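Local coordinates for protein E3 ubiquitin ligase RavN (PDB 5MIY) that acts as an E3 ubiquitin ligase, a Legionella pneumophila effector that probably promotes transfer of ubiquitin to proteins of the host cell, at residues Ile68-Asn73 with Glu94-Asp99. Sequence-based numbering, arbitrary orientation.
With SO4 (sulfate ion), chain E.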
# COMPACT_ATOMS: atom_id res chain seq x y z
N ILE A 68 -8.69 -8.57 3.49
CA ILE A 68 -9.35 -9.76 2.94
C ILE A 68 -10.70 -9.97 3.61
O ILE A 68 -11.69 -10.33 2.96
CB ILE A 68 -8.45 -11.00 3.10
CG1 ILE A 68 -7.20 -10.88 2.22
CG2 ILE A 68 -9.22 -12.29 2.77
CD1 ILE A 68 -6.11 -11.85 2.62
N ASP A 69 -10.77 -9.75 4.92
CA ASP A 69 -12.01 -9.97 5.66
C ASP A 69 -13.08 -8.95 5.34
O ASP A 69 -14.23 -9.14 5.76
CB ASP A 69 -11.72 -9.99 7.16
CG ASP A 69 -11.06 -11.28 7.61
OD1 ASP A 69 -11.10 -12.26 6.83
OD2 ASP A 69 -10.52 -11.33 8.73
N HIS A 70 -12.74 -7.89 4.61
CA HIS A 70 -13.70 -6.90 4.14
C HIS A 70 -13.91 -6.99 2.63
O HIS A 70 -14.32 -6.00 2.01
CB HIS A 70 -13.25 -5.49 4.51
CG HIS A 70 -13.37 -5.17 5.97
ND1 HIS A 70 -14.58 -5.12 6.62
CD2 HIS A 70 -12.43 -4.87 6.90
CE1 HIS A 70 -14.39 -4.81 7.89
NE2 HIS A 70 -13.09 -4.65 8.08
N SER A 71 -13.65 -8.16 2.03
CA SER A 71 -13.61 -8.27 0.58
C SER A 71 -14.97 -8.10 -0.08
O SER A 71 -15.04 -7.86 -1.29
CB SER A 71 -12.99 -9.61 0.17
OG SER A 71 -13.68 -10.69 0.76
N SER A 72 -16.06 -8.23 0.68
CA SER A 72 -17.40 -8.00 0.15
C SER A 72 -17.93 -6.60 0.45
O SER A 72 -19.07 -6.30 0.09
CB SER A 72 -18.37 -9.04 0.72
OG SER A 72 -18.30 -9.05 2.14
N ASN A 73 -17.14 -5.75 1.11
CA ASN A 73 -17.58 -4.41 1.44
C ASN A 73 -17.49 -3.52 0.20
O ASN A 73 -16.40 -3.36 -0.37
CB ASN A 73 -16.73 -3.84 2.58
CG ASN A 73 -17.35 -2.61 3.22
OD1 ASN A 73 -17.60 -1.61 2.54
ND2 ASN A 73 -17.62 -2.69 4.52
N GLU A 94 -13.62 2.55 11.27
CA GLU A 94 -14.65 1.51 11.30
C GLU A 94 -14.15 0.23 10.62
O GLU A 94 -14.41 -0.88 11.10
CB GLU A 94 -15.92 2.00 10.62
CG GLU A 94 -16.64 3.10 11.38
CD GLU A 94 -17.49 3.98 10.48
OE1 GLU A 94 -17.82 5.12 10.89
OE2 GLU A 94 -17.83 3.54 9.36
N LEU A 95 -13.41 0.38 9.52
CA LEU A 95 -12.99 -0.78 8.75
C LEU A 95 -11.73 -1.42 9.32
O LEU A 95 -11.63 -2.65 9.37
CB LEU A 95 -12.77 -0.38 7.29
CG LEU A 95 -13.99 0.13 6.53
CD1 LEU A 95 -13.59 0.92 5.28
CD2 LEU A 95 -14.93 -1.02 6.16
N PHE A 96 -10.76 -0.61 9.78
CA PHE A 96 -9.45 -1.14 10.14
C PHE A 96 -9.03 -0.87 11.59
O PHE A 96 -7.95 -1.34 11.99
CB PHE A 96 -8.39 -0.57 9.18
CG PHE A 96 -8.73 -0.80 7.73
CD1 PHE A 96 -8.68 -2.08 7.18
CD2 PHE A 96 -9.12 0.25 6.92
CE1 PHE A 96 -9.00 -2.30 5.85
CE2 PHE A 96 -9.45 0.04 5.58
CZ PHE A 96 -9.39 -1.24 5.05
N ALA A 97 -9.84 -0.17 12.38
CA ALA A 97 -9.57 0.05 13.81
C ALA A 97 -8.27 0.83 14.04
O ALA A 97 -7.52 0.56 14.98
CB ALA A 97 -9.53 -1.27 14.58
N VAL A 98 -8.01 1.81 13.17
CA VAL A 98 -6.86 2.70 13.31
C VAL A 98 -7.35 4.13 13.13
O VAL A 98 -8.01 4.43 12.13
CB VAL A 98 -5.75 2.40 12.29
CG1 VAL A 98 -4.56 3.32 12.53
CG2 VAL A 98 -5.33 0.94 12.35
N ASP A 99 -7.03 5.00 14.08
CA ASP A 99 -7.17 6.43 13.86
C ASP A 99 -5.85 6.93 13.31
O ASP A 99 -4.87 7.02 14.08
CB ASP A 99 -7.54 7.17 15.14
CG ASP A 99 -7.99 8.61 14.87
OD1 ASP A 99 -7.59 9.19 13.84
OD2 ASP A 99 -8.74 9.17 15.70
S SO4 E . -17.97 -6.08 5.61
O1 SO4 E . -18.97 -5.64 4.64
O2 SO4 E . -17.18 -4.93 6.04
O3 SO4 E . -17.09 -7.07 4.99
O4 SO4 E . -18.63 -6.67 6.77
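The C-terminal end of helix 89-96 meets the loop after helix 64-68 through His70, whose ring touches Leu95 in the last turn, just before Ala97 leaves the helix with positive phi. NE2 of His70 donates to Leu95 O at 2.8 Å, but the bond is weak, bent to 126° at the hydrogen. Above one face of the same ring sits Leu95 CD2, 4.2 Å from the centroid and only 14° off the normal, a CH-pi contact. Phe96 CE1 approaches CD2 of His70 obliquely, while the Phe96 ring carries Leu95 CB over one face. On the other nitrogen, ND1 of His70 gives its hydrogen to O2 of a sulfate at 2.7 Å, near the ring plane. The firmer ND1 bond and the weak NE2 bond together would limit rotation of the imidazole. Asn73, its CG anti to the backbone N (chi1 -165°), sends ND2 to the same O2 in a nearly straight bond, and ND2 also lies 3.6 Å from Leu95 CD2. The type I turn from His70 to Asn73 sets the two donors on one anion. The sulfate probably comes from the crystallisation liquor, and the arrangement is that of a small surface anion site beside a helix C-terminus.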